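Local coordinates for protein 2,3-dimethylmalate lyase (Aspergillus niger, PDB 3FA4) that is an enzyme of the phosphoenolpyruvate phosphomutase family, built on a TIM-barrel fold, assembled from four chains and carrying a bound magnesium ion, at residues A198-V201 with I202-L205; R99-E102 with Q103-S107; D66-A69 with N70-I74; N76-P79 with S80-V83. All coordinates share one frame; numbering follows the deposited sequence.

Interaction 1 of 4, residues A198-V201 with I202-L205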
ATOM      1  N   ALA B 198     -13.290  13.279  36.659  1.00 34.66           N
ATOM      2  CA  ALA B 198     -12.050  13.747  36.049  1.00 33.72           C
ATOM      3  C   ALA B 198     -11.060  14.282  37.069  1.00 34.87           C
ATOM      4  O   ALA B 198      -9.857  14.068  36.933  1.00 36.24           O
ATOM      5  CB  ALA B 198     -12.357  14.785  34.982  1.00 34.04           C
ATOM      6  N   ARG B 199     -11.548  14.982  38.087  1.00 33.92           N
ATOM      7  CA  ARG B 199     -10.715  15.345  39.204  1.00 34.29           C
ATOM      8  C   ARG B 199     -10.226  14.116  40.020  1.00 33.89           C
ATOM      9  O   ARG B 199      -9.052  14.009  40.276  1.00 32.86           O
ATOM     10  CB  ARG B 199     -11.417  16.374  40.074  1.00 33.84           C
ATOM     11  CG  ARG B 199     -11.749  17.675  39.335  1.00 34.54           C
ATOM     12  CD  ARG B 199     -12.286  18.793  40.319  1.00 34.15           C
ATOM     13  NE  ARG B 199     -12.844  19.830  39.477  1.00 36.33           N
ATOM     14  CZ  ARG B 199     -14.144  20.013  39.245  1.00 37.64           C
ATOM     15  NH1 ARG B 199     -15.076  19.285  39.900  1.00 39.51           N
ATOM     16  NH2 ARG B 199     -14.514  20.942  38.363  1.00 30.61           N
ATOM     17  N   GLN B 200     -11.115  13.160  40.348  1.00 34.99           N
ATOM     18  CA  GLN B 200     -10.722  11.917  41.025  1.00 33.88           C
ATOM     19  C   GLN B 200      -9.605  11.149  40.288  1.00 34.86           C
ATOM     20  O   GLN B 200      -8.636  10.682  40.948  1.00 35.68           O
ATOM     21  CB  GLN B 200     -11.933  10.997  41.287  1.00 34.22           C
ATOM     22  CG  GLN B 200     -11.672   9.909  42.327  1.00 33.47           C
ATOM     23  CD  GLN B 200     -11.360  10.520  43.679  1.00 38.00           C
ATOM     24  OE1 GLN B 200     -10.325  10.263  44.313  1.00 35.76           O
ATOM     25  NE2 GLN B 200     -12.247  11.403  44.103  1.00 39.86           N
ATOM     26  N   VAL B 201      -9.696  11.004  38.969  1.00 33.36           N
ATOM     27  CA  VAL B 201      -8.751  10.116  38.267  1.00 34.85           C
ATOM     28  C   VAL B 201      -7.377  10.744  38.196  1.00 35.88           C
ATOM     29  O   VAL B 201      -6.384  10.026  38.240  1.00 35.37           O
ATOM     30  CB  VAL B 201      -9.249   9.574  36.882  1.00 35.00           C
ATOM     31  CG1 VAL B 201      -9.301  10.668  35.874  1.00 35.58           C
ATOM     32  CG2 VAL B 201      -8.387   8.387  36.371  1.00 32.78           C
ATOM     33  N   ILE B 202      -7.328  12.090  38.127  1.00 36.54           N
ATOM     34  CA  ILE B 202      -6.084  12.834  38.257  1.00 35.34           C
ATOM     35  C   ILE B 202      -5.447  12.541  39.624  1.00 36.05           C
ATOM     36  O   ILE B 202      -4.248  12.252  39.710  1.00 37.03           O
ATOM     37  CB  ILE B 202      -6.284  14.359  37.989  1.00 35.70           C
ATOM     38  CG1 ILE B 202      -6.481  14.565  36.498  1.00 35.75           C
ATOM     39  CG2 ILE B 202      -5.071  15.216  38.467  1.00 31.83           C
ATOM     40  CD1 ILE B 202      -7.340  15.729  36.187  1.00 37.46           C
ATOM     41  N   GLN B 203      -6.241  12.585  40.684  1.00 36.15           N
ATOM     42  CA  GLN B 203      -5.744  12.292  42.044  1.00 36.14           C
ATOM     43  C   GLN B 203      -5.384  10.822  42.276  1.00 35.32           C
ATOM     44  O   GLN B 203      -4.399  10.548  42.906  1.00 35.89           O
ATOM     45  CB  GLN B 203      -6.741  12.800  43.091  1.00 36.49           C
ATOM     46  CG  GLN B 203      -6.567  12.155  44.467  1.00 37.66           C
ATOM     47  CD  GLN B 203      -7.642  12.573  45.477  1.00 40.10           C
ATOM     48  OE1 GLN B 203      -7.981  13.780  45.575  1.00 42.30           O
ATOM     49  NE2 GLN B 203      -8.157  11.590  46.275  1.00 40.97           N
ATOM     50  N   ASP B 204      -6.161   9.890  41.715  1.00 34.74           N
ATOM     51  CA  ASP B 204      -5.931   8.464  41.778  1.00 33.75           C
ATOM     52  C   ASP B 204      -4.692   7.939  41.077  1.00 34.54           C
ATOM     53  O   ASP B 204      -4.058   6.974  41.553  1.00 33.85           O
ATOM     54  CB  ASP B 204      -7.167   7.718  41.278  1.00 34.60           C
ATOM     55  CG  ASP B 204      -8.279   7.697  42.313  1.00 34.53           C
ATOM     56  OD1 ASP B 204      -8.019   8.066  43.472  1.00 37.50           O
ATOM     57  OD2 ASP B 204      -9.409   7.343  42.001  1.00 34.99           O
ATOM     58  N   LEU B 205      -4.345   8.568  39.957  1.00 33.86           N
ATOM     59  CA  LEU B 205      -3.141   8.237  39.232  1.00 33.43           C
ATOM     60  C   LEU B 205      -2.203   9.419  39.303  1.00 33.48           C
ATOM     61  O   LEU B 205      -1.600   9.800  38.325  1.00 33.36           O
ATOM     62  CB  LEU B 205      -3.481   7.904  37.777  1.00 32.93           C
ATOM     63  CG  LEU B 205      -4.316   6.621  37.675  1.00 33.01           C
ATOM     64  CD1 LEU B 205      -5.006   6.523  36.309  1.00 34.35           C
ATOM     65  CD2 LEU B 205      -3.424   5.459  37.917  1.00 29.16           C
TER
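The backbone N of Asp-204 gives a short, fairly straight hydrogen bond to Gln-200 O, 2.7 Å long, and meets that oxygen nearly along the C=O axis. The same oxygen lies 3.3 Å from CB of Asp-204, whose side chain points toward the preceding turn, with CG also 3.3 Å from Gln-200 O. With CG of Asp-204 anti to its carbonyl carbon (chi1 -77°), the carboxylate stands beside the chain of Gln-200, and OD2 comes within 3.4 Å of Gln-200 CG. OD2 has its polar partner outside this turn, the hydroxyl of Tyr-169 on helix 169-181, and the main-chain O of Asp-204 accepts from Arg-177 of the same helix.

One residue on either side, the backbone pairing continues: Gln-203 N binds Arg-199 O, and Leu-205 N binds Val-201 O at 3.0 Å. At the start of the segment the link is weak, since Ile-202 N stands 3.4 Å from Ala-198 O. The methyl end of Ile-202 lies against this carbonyl oxygen, with CD1 3.1 Å from Ala-198 O.

The buried flank is apolar. CG2 of Val-201 meets CD1 of Leu-205 at 3.9 Å, and Leu-205 also packs on Leu-176 and Leu-210. Ala-198 and Ile-202 rest on Met-231 and Phe-233. Leu-205, whose N still bonds to Val-201 O, is the first residue to leave helical phi/psi, at the C-terminal end of helix 195-204, an outer helix of the TIM barrel between strands 186-189 and 211-213.

Interaction 2 of 4, residues R99-E102 with Q103-S107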
ATOM      1  N   ARG B  99       5.639  -4.785  16.021  1.00 35.47           N
ATOM      2  CA  ARG B  99       5.608  -4.342  14.619  1.00 35.02           C
ATOM      3  C   ARG B  99       4.966  -3.005  14.411  1.00 34.54           C
ATOM      4  O   ARG B  99       5.483  -2.210  13.654  1.00 34.61           O
ATOM      5  CB  ARG B  99       4.918  -5.371  13.732  1.00 33.55           C
ATOM      6  CG  ARG B  99       5.776  -6.584  13.525  1.00 37.15           C
ATOM      7  CD  ARG B  99       5.258  -7.545  12.420  1.00 38.49           C
ATOM      8  NE  ARG B  99       5.100  -6.945  11.081  1.00 37.19           N
ATOM      9  CZ  ARG B  99       5.967  -7.096  10.074  1.00 37.87           C
ATOM     10  NH1 ARG B  99       7.083  -7.770  10.257  1.00 37.15           N
ATOM     11  NH2 ARG B  99       5.763  -6.516   8.878  1.00 42.20           N
ATOM     12  N   THR B 100       3.826  -2.766  15.059  1.00 34.88           N
ATOM     13  CA  THR B 100       3.113  -1.473  15.003  1.00 34.11           C
ATOM     14  C   THR B 100       3.998  -0.380  15.653  1.00 33.73           C
ATOM     15  O   THR B 100       4.097   0.726  15.177  1.00 33.12           O
ATOM     16  CB  THR B 100       1.833  -1.557  15.863  1.00 34.06           C
ATOM     17  OG1 THR B 100       0.978  -2.573  15.391  1.00 33.06           O
ATOM     18  CG2 THR B 100       1.070  -0.165  15.980  1.00 34.97           C
ATOM     19  N   THR B 101       4.616  -0.741  16.764  1.00 33.62           N
ATOM     20  CA  THR B 101       5.436   0.195  17.580  1.00 33.81           C
ATOM     21  C   THR B 101       6.637   0.655  16.744  1.00 34.15           C
ATOM     22  O   THR B 101       6.885   1.817  16.684  1.00 33.10           O
ATOM     23  CB  THR B 101       5.841  -0.463  18.909  1.00 33.38           C
ATOM     24  OG1 THR B 101       4.653  -0.851  19.637  1.00 35.11           O
ATOM     25  CG2 THR B 101       6.697   0.459  19.809  1.00 32.19           C
ATOM     26  N   GLU B 102       7.319  -0.300  16.085  1.00 34.42           N
ATOM     27  CA  GLU B 102       8.508  -0.086  15.265  1.00 34.41           C
ATOM     28  C   GLU B 102       8.230   0.777  13.993  1.00 34.45           C
ATOM     29  O   GLU B 102       9.001   1.719  13.689  1.00 35.06           O
ATOM     30  CB  GLU B 102       9.122  -1.453  14.864  1.00 33.44           C
ATOM     31  CG  GLU B 102       9.693  -2.216  15.986  1.00 33.33           C
ATOM     32  CD  GLU B 102       9.675  -3.736  15.784  1.00 35.88           C
ATOM     33  OE1 GLU B 102       9.266  -4.267  14.701  1.00 37.66           O
ATOM     34  OE2 GLU B 102      10.091  -4.423  16.742  1.00 36.71           O
ATOM     35  N   GLN B 103       7.186   0.391  13.250  1.00 33.32           N
ATOM     36  CA  GLN B 103       6.645   1.115  12.119  1.00 33.36           C
ATOM     37  C   GLN B 103       6.127   2.532  12.432  1.00 34.23           C
ATOM     38  O   GLN B 103       6.460   3.465  11.728  1.00 35.81           O
ATOM     39  CB  GLN B 103       5.536   0.291  11.483  1.00 32.18           C
ATOM     40  CG  GLN B 103       6.056  -0.901  10.780  1.00 33.33           C
ATOM     41  CD  GLN B 103       5.039  -1.570   9.970  1.00 35.97           C
ATOM     42  OE1 GLN B 103       4.119  -0.912   9.498  1.00 39.20           O
ATOM     43  NE2 GLN B 103       5.196  -2.887   9.739  1.00 33.71           N
ATOM     44  N   TYR B 104       5.309   2.709  13.456  1.00 34.17           N
ATOM     45  CA  TYR B 104       4.989   4.065  13.964  1.00 34.11           C
ATOM     46  C   TYR B 104       6.225   4.878  14.340  1.00 33.92           C
ATOM     47  O   TYR B 104       6.304   6.052  14.026  1.00 34.79           O
ATOM     48  CB  TYR B 104       4.055   3.985  15.187  1.00 34.07           C
ATOM     49  CG  TYR B 104       2.541   3.923  14.882  1.00 34.09           C
ATOM     50  CD1 TYR B 104       2.050   3.155  13.854  1.00 35.11           C
ATOM     51  CD2 TYR B 104       1.606   4.637  15.684  1.00 33.68           C
ATOM     52  CE1 TYR B 104       0.658   3.081  13.603  1.00 32.81           C
ATOM     53  CE2 TYR B 104       0.227   4.580  15.435  1.00 32.06           C
ATOM     54  CZ  TYR B 104      -0.211   3.799  14.390  1.00 31.91           C
ATOM     55  OH  TYR B 104      -1.525   3.739  14.133  1.00 32.02           O
ATOM     56  N   SER B 105       7.186   4.278  15.025  1.00 34.08           N
ATOM     57  CA  SER B 105       8.411   4.975  15.374  1.00 35.07           C
ATOM     58  C   SER B 105       9.197   5.451  14.166  1.00 34.77           C
ATOM     59  O   SER B 105       9.464   6.640  14.071  1.00 34.33           O
ATOM     60  CB  SER B 105       9.286   4.079  16.235  1.00 36.05           C
ATOM     61  OG  SER B 105       8.492   3.666  17.325  1.00 40.14           O
ATOM     62  N   ARG B 106       9.589   4.522  13.268  1.00 34.01           N
ATOM     63  CA  ARG B 106      10.218   4.862  11.956  1.00 33.29           C
ATOM     64  C   ARG B 106       9.494   5.927  11.151  1.00 32.67           C
ATOM     65  O   ARG B 106      10.124   6.706  10.499  1.00 33.61           O
ATOM     66  CB  ARG B 106      10.402   3.605  11.076  1.00 33.29           C
ATOM     67  CG  ARG B 106      11.414   2.658  11.640  1.00 35.23           C
ATOM     68  CD  ARG B 106      11.895   1.601  10.606  1.00 33.84           C
ATOM     69  NE  ARG B 106      10.797   0.855   9.990  1.00 29.66           N
ATOM     70  CZ  ARG B 106      10.390  -0.315  10.452  1.00 31.70           C
ATOM     71  NH1 ARG B 106      10.994  -0.834  11.531  1.00 31.32           N
ATOM     72  NH2 ARG B 106       9.406  -0.980   9.836  1.00 30.84           N
ATOM     73  N   SER B 107       8.158   5.917  11.157  1.00 33.92           N
ATOM     74  CA  SER B 107       7.292   6.942  10.552  1.00 32.91           C
ATOM     75  C   SER B 107       7.304   8.336  11.178  1.00 32.88           C
ATOM     76  O   SER B 107       6.876   9.278  10.578  1.00 32.94           O
ATOM     77  CB  SER B 107       5.873   6.484  10.621  1.00 33.60           C
ATOM     78  OG  SER B 107       5.668   5.347   9.809  1.00 35.50           O
TER
HETATM   79  O   HOH W   1       9.608  -3.766  12.072  1.00 26.04           O
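Ser-105 holds OG beside its own backbone N (chi1 -54°), which turns the hydroxyl back onto Thr-101 O, while OG1 of Thr-100 lies beside its backbone N (chi1 -60°), which puts CG2 anti to that nitrogen and over the ring of Tyr-104. Thr-101 O therefore accepts twice: from Ser-105 OG at a short 2.5 Å and from Ser-105 N at 3.0 Å, the two donors reaching it from opposite faces of its carbonyl plane. Ser-105 OG is also hydrogen-bonded to Ser-153 OG.

Thr-100 and Tyr-104 lie side by side and point the same way. Their contact is a CH-pi interaction, with Thr-100 CG2 4.2 Å from the centroid of the Tyr-104 ring and 20° off its normal. At the far end of the ring, the hydroxyl bonds to the main-chain O of Asp-86, a residue of the magnesium site.

One residue beyond Ser-105, Arg-106 N binds Glu-102 O at 2.9 Å, and the bent arginine chain brings one guanidinium face over this same oxygen. Charged atoms of Glu-102 and Arg-106 do not touch. A water joins them instead, donating to Glu-102 OE1 at 2.7 Å and accepting from Arg-106 NH1 at 3.3 Å in the plane of the guanidinium. NE of Arg-106 forms a salt bridge with Glu-72 of the second subunit. The regular i to i+4 pairing, with a serine hydroxyl doubling one bond, belongs to helix 94-107, the crossover helix of the beta-alpha-beta unit between strands 83-86 and 111-114 of the TIM barrel.

Interaction 3 of 4, residues D66-A69 with N70-I74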
ATOM      1  N   ASP B  66      -3.119   0.626   6.608  1.00 34.79           N
ATOM      2  CA  ASP B  66      -3.867   1.897   6.522  1.00 34.65           C
ATOM      3  C   ASP B  66      -3.434   2.972   7.507  1.00 35.06           C
ATOM      4  O   ASP B  66      -3.246   4.133   7.142  1.00 35.09           O
ATOM      5  CB  ASP B  66      -5.338   1.678   6.742  1.00 34.72           C
ATOM      6  CG  ASP B  66      -5.913   0.571   5.874  1.00 33.78           C
ATOM      7  OD1 ASP B  66      -5.437   0.276   4.748  1.00 35.10           O
ATOM      8  OD2 ASP B  66      -6.842  -0.053   6.366  1.00 34.15           O
ATOM      9  N   MET B  67      -3.368   2.557   8.768  1.00 35.43           N
ATOM     10  CA  MET B  67      -3.301   3.381   9.904  1.00 36.16           C
ATOM     11  C   MET B  67      -1.930   3.988  10.008  1.00 36.20           C
ATOM     12  O   MET B  67      -1.806   5.166  10.230  1.00 36.78           O
ATOM     13  CB  MET B  67      -3.652   2.481  11.104  1.00 37.60           C
ATOM     14  CG  MET B  67      -5.173   2.362  11.283  1.00 37.93           C
ATOM     15  SD  MET B  67      -5.943   3.851  12.061  1.00 39.66           S
ATOM     16  CE  MET B  67      -7.499   3.785  11.253  1.00 42.96           C
ATOM     17  N   ARG B  68      -0.892   3.164   9.845  1.00 35.67           N
ATOM     18  CA  ARG B  68       0.482   3.639   9.701  1.00 35.10           C
ATOM     19  C   ARG B  68       0.728   4.531   8.480  1.00 34.96           C
ATOM     20  O   ARG B  68       1.513   5.462   8.576  1.00 34.70           O
ATOM     21  CB  ARG B  68       1.428   2.445   9.623  1.00 36.03           C
ATOM     22  CG  ARG B  68       2.903   2.852   9.536  1.00 35.66           C
ATOM     23  CD  ARG B  68       3.427   2.792   8.114  1.00 37.74           C
ATOM     24  NE  ARG B  68       4.816   3.259   8.108  1.00 40.42           N
ATOM     25  CZ  ARG B  68       5.896   2.486   8.001  1.00 39.40           C
ATOM     26  NH1 ARG B  68       5.803   1.180   7.861  1.00 38.10           N
ATOM     27  NH2 ARG B  68       7.074   3.029   7.999  1.00 41.33           N
ATOM     28  N   ALA B  69       0.099   4.243   7.324  1.00 34.43           N
ATOM     29  CA  ALA B  69       0.334   5.090   6.140  1.00 33.43           C
ATOM     30  C   ALA B  69      -0.208   6.504   6.415  1.00 33.32           C
ATOM     31  O   ALA B  69       0.455   7.527   6.092  1.00 32.63           O
ATOM     32  CB  ALA B  69      -0.205   4.496   4.915  1.00 33.75           C
ATOM     33  N   ASN B  70      -1.328   6.553   7.140  1.00 33.81           N
ATOM     34  CA  ASN B  70      -2.018   7.830   7.434  1.00 33.57           C
ATOM     35  C   ASN B  70      -1.265   8.580   8.506  1.00 33.87           C
ATOM     36  O   ASN B  70      -1.027   9.752   8.309  1.00 34.60           O
ATOM     37  CB  ASN B  70      -3.529   7.657   7.718  1.00 33.89           C
ATOM     38  CG  ASN B  70      -4.354   8.928   7.402  1.00 35.11           C
ATOM     39  OD1 ASN B  70      -4.241   9.501   6.356  1.00 37.17           O
ATOM     40  ND2 ASN B  70      -5.198   9.324   8.303  1.00 35.60           N
ATOM     41  N   ALA B  71      -0.816   7.904   9.580  1.00 33.24           N
ATOM     42  CA  ALA B  71       0.010   8.577  10.639  1.00 34.44           C
ATOM     43  C   ALA B  71       1.356   9.069  10.159  1.00 34.55           C
ATOM     44  O   ALA B  71       1.762  10.169  10.551  1.00 38.01           O
ATOM     45  CB  ALA B  71       0.163   7.677  11.946  1.00 32.38           C
ATOM     46  N   GLU B  72       2.098   8.265   9.373  1.00 33.91           N
ATOM     47  CA  GLU B  72       3.304   8.734   8.759  1.00 32.55           C
ATOM     48  C   GLU B  72       3.149   9.947   7.864  1.00 33.83           C
ATOM     49  O   GLU B  72       4.043  10.794   7.816  1.00 34.57           O
ATOM     50  CB  GLU B  72       3.955   7.670   7.930  1.00 32.89           C
ATOM     51  CG  GLU B  72       5.330   8.129   7.409  1.00 33.44           C
ATOM     52  CD  GLU B  72       6.168   7.024   6.771  1.00 36.64           C
ATOM     53  OE1 GLU B  72       7.197   7.323   6.152  1.00 38.23           O
ATOM     54  OE2 GLU B  72       5.748   5.871   6.834  1.00 36.98           O
ATOM     55  N   MET B  73       2.086   9.988   7.074  1.00 34.29           N
ATOM     56  CA  MET B  73       1.804  11.141   6.285  1.00 36.54           C
ATOM     57  C   MET B  73       1.514  12.383   7.150  1.00 37.74           C
ATOM     58  O   MET B  73       2.061  13.475   6.870  1.00 39.41           O
ATOM     59  CB  MET B  73       0.647  10.834   5.351  1.00 36.44           C
ATOM     60  CG  MET B  73       0.383  11.920   4.336  1.00 38.19           C
ATOM     61  SD  MET B  73      -0.841  13.114   4.912  1.00 39.09           S
ATOM     62  CE  MET B  73      -2.236  12.023   5.415  1.00 32.90           C
ATOM     63  N   ILE B  74       0.678  12.252   8.186  1.00 37.05           N
ATOM     64  CA  ILE B  74       0.373  13.423   9.062  1.00 36.61           C
ATOM     65  C   ILE B  74       1.583  13.884   9.892  1.00 37.04           C
ATOM     66  O   ILE B  74       1.840  15.062  10.007  1.00 37.66           O
ATOM     67  CB  ILE B  74      -0.916  13.117   9.934  1.00 37.87           C
ATOM     68  CG1 ILE B  74      -2.121  12.848   8.981  1.00 36.08           C
ATOM     69  CG2 ILE B  74      -1.202  14.236  10.934  1.00 35.48           C
ATOM     70  CD1 ILE B  74      -3.416  12.109   9.612  1.00 35.63           C
TER
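Arg-68 lies alongside Glu-72, one helical turn on, both side chains pointing the same way and overlapping at their charged ends. Glu-72 OE2 takes NE of Arg-68 at 3.1 Å in a salt bridge, and NH2 of Arg-68 adds a weak bond to the same oxygen at 3.3 Å. NE meets the carboxylate oxygen almost end-on to its C-O bond, yet that oxygen sits 29° out of the guanidinium plane, and the N-H...O angle at NE is only 135°. Both side chains leave with CG trans to the backbone N, and a kink at chi2 of Arg-68 (-100°) swings its head over to the extended glutamate. The pair sits on helix 64-75, which packs against strands 42-44 and 83-86 of the TIM barrel, and it faces a subunit boundary: Glu-72 OE1 pairs with Arg-106 and Arg-68 of the second subunit, and NH2 of Arg-68 makes a salt bridge with Glu-72 OE1 of that subunit. Beneath it, Glu-72 N bonds to Arg-68 O at 3.0 Å. Ala-71 N to Met-67 O is equally long, while the methyl CB of Ala-71 lies 3.6 Å from Met-67 O and packs on Met-44 and Ala-85. Asn-70 N reaches Asp-66 O at 3.1 Å; its ND2 turns away to Tyr-26 O.

Interaction 4 of 4, residues N76-P79 with S80-V83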
ATOM      1  N   ASN B  76       4.581  13.849   8.961  1.00 34.00           N
ATOM      2  CA  ASN B  76       5.633  14.408   8.165  1.00 33.80           C
ATOM      3  C   ASN B  76       5.261  15.613   7.370  1.00 34.20           C
ATOM      4  O   ASN B  76       6.052  16.082   6.620  1.00 35.99           O
ATOM      5  CB  ASN B  76       6.311  13.327   7.344  1.00 33.95           C
ATOM      6  CG  ASN B  76       7.288  12.505   8.183  1.00 33.19           C
ATOM      7  OD1 ASN B  76       8.342  12.978   8.558  1.00 34.80           O
ATOM      8  ND2 ASN B  76       6.894  11.305   8.528  1.00 34.97           N
ATOM      9  N   ILE B  77       4.039  16.089   7.509  1.00 34.43           N
ATOM     10  CA  ILE B  77       3.623  17.434   7.104  1.00 34.93           C
ATOM     11  C   ILE B  77       4.464  18.541   7.763  1.00 34.79           C
ATOM     12  O   ILE B  77       5.071  19.368   7.053  1.00 34.78           O
ATOM     13  CB  ILE B  77       2.067  17.657   7.258  1.00 34.07           C
ATOM     14  CG1 ILE B  77       1.405  16.793   6.214  1.00 35.08           C
ATOM     15  CG2 ILE B  77       1.693  19.141   6.873  1.00 35.45           C
ATOM     16  CD1 ILE B  77      -0.059  16.552   6.384  1.00 39.70           C
ATOM     17  N   SER B  78       4.561  18.486   9.098  1.00 35.62           N
ATOM     18  CA  SER B  78       5.443  19.359   9.930  1.00 35.07           C
ATOM     19  C   SER B  78       6.142  18.361  10.883  1.00 35.49           C
ATOM     20  O   SER B  78       5.555  18.014  11.888  1.00 36.34           O
ATOM     21  CB  SER B  78       4.590  20.401  10.696  1.00 33.57           C
ATOM     22  OG  SER B  78       5.361  21.167  11.664  1.00 33.87           O
ATOM     23  N   PRO B  79       7.353  17.809  10.521  1.00 36.19           N
ATOM     24  CA  PRO B  79       8.018  16.789  11.395  1.00 36.31           C
ATOM     25  C   PRO B  79       8.380  17.195  12.875  1.00 37.82           C
ATOM     26  O   PRO B  79       8.660  16.334  13.717  1.00 38.57           O
ATOM     27  CB  PRO B  79       9.293  16.384  10.607  1.00 35.44           C
ATOM     28  CG  PRO B  79       9.191  17.044   9.243  1.00 35.11           C
ATOM     29  CD  PRO B  79       8.120  18.086   9.272  1.00 35.69           C
ATOM     30  N   SER B  80       8.377  18.485  13.201  1.00 38.03           N
ATOM     31  CA  SER B  80       8.777  18.874  14.530  1.00 37.15           C
ATOM     32  C   SER B  80       7.545  19.079  15.357  1.00 37.65           C
ATOM     33  O   SER B  80       7.653  19.347  16.565  1.00 37.26           O
ATOM     34  CB  SER B  80       9.593  20.144  14.503  1.00 36.44           C
ATOM     35  OG  SER B  80       8.830  21.200  13.927  1.00 39.19           O
ATOM     36  N   THR B  81       6.361  18.977  14.726  1.00 37.28           N
ATOM     37  CA  THR B  81       5.111  19.014  15.493  1.00 35.75           C
ATOM     38  C   THR B  81       4.667  17.584  15.889  1.00 36.15           C
ATOM     39  O   THR B  81       4.420  16.760  14.973  1.00 35.03           O
ATOM     40  CB  THR B  81       3.979  19.623  14.695  1.00 35.96           C
ATOM     41  OG1 THR B  81       4.305  20.952  14.356  1.00 35.71           O
ATOM     42  CG2 THR B  81       2.662  19.624  15.505  1.00 32.45           C
ATOM     43  N   PRO B  82       4.527  17.305  17.231  1.00 35.06           N
ATOM     44  CA  PRO B  82       4.102  15.983  17.713  1.00 34.03           C
ATOM     45  C   PRO B  82       2.743  15.552  17.149  1.00 34.62           C
ATOM     46  O   PRO B  82       1.799  16.339  17.233  1.00 34.49           O
ATOM     47  CB  PRO B  82       3.960  16.180  19.218  1.00 33.83           C
ATOM     48  CG  PRO B  82       4.933  17.303  19.557  1.00 33.55           C
ATOM     49  CD  PRO B  82       4.781  18.241  18.355  1.00 34.20           C
ATOM     50  N   VAL B  83       2.666  14.350  16.605  1.00 33.33           N
ATOM     51  CA  VAL B  83       1.423  13.693  16.252  1.00 33.46           C
ATOM     52  C   VAL B  83       1.113  12.529  17.180  1.00 33.48           C
ATOM     53  O   VAL B  83       1.904  11.630  17.348  1.00 33.61           O
ATOM     54  CB  VAL B  83       1.433  13.221  14.789  1.00 34.40           C
ATOM     55  CG1 VAL B  83       0.155  12.483  14.383  1.00 30.91           C
ATOM     56  CG2 VAL B  83       1.743  14.357  13.861  1.00 34.69           C
TER
HETATM   57  O   HOH W   2       8.546  21.092  11.351  1.00 34.37           O
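Ser-78 opens a type I beta turn that ends at Thr-81, in the loop that carries the TIM-barrel chain from helix 64-75 into strand 83-86. Its CB lies 3.7 Å from Thr-81 OG1 and a little farther from Thr-81 CB, so the two side chains already stand close at their base. OG is trans to the backbone N of Ser-78 (chi1 172°), which carries it over to Thr-81, where it forms a hydrogen bond to OG1 at 2.9 Å; either hydroxyl could be the donor. Thr-81 completes the pair by setting OG1 beside its own backbone N and on the side of Ser-78. Beyond that bond, Ser-78 OG also reaches a water at 3.2 Å.

The turn itself is closed by Thr-81 N, which donates to Ser-78 O at 3.1 Å. The N-H comes from above the carbonyl plane, 53° out of it. First and last residues of the turn are thus joined twice, once through the main chain and once through their hydroxyls.

Pro-79 and Ser-80 fill the two corner positions, and both are exposed. Proline suits the first of these, since its ring fixes phi near the value that a type I turn needs there. Toward the protein, Ser-78 packs on Leu-35 of helix 28-37. On the outer side, Ser-80 places OG between its backbone N and its carbonyl carbon (chi1 60°). The water bound by Ser-78 is shared here, with Ser-80 OG 2.6 Å from the water oxygen.

Interactions 3, 4 and 2 follow one another along the chain, from helix 64-75 through the turn to strand 83-86 and on to helix 94-107. The two helices touch, their contact centres 11 Å apart: Ser-107 OG lies 3.0 Å from Glu-72 OE2, probably hydrogen-bonded, and both contacts face the second subunit. Interaction 4 meets interaction 2 where Asn-76 ND2 lies 2.9 Å from Ser-107 O. The magnesium site, with Asp-86 and Asp-88, is nearer interaction 3 (Met-67 side chain about 6 Å from the ion) than interaction 2 (Tyr-104 side chain about 9 Å). Interaction 1 is remote, its centre 30 to 32 Å from the others.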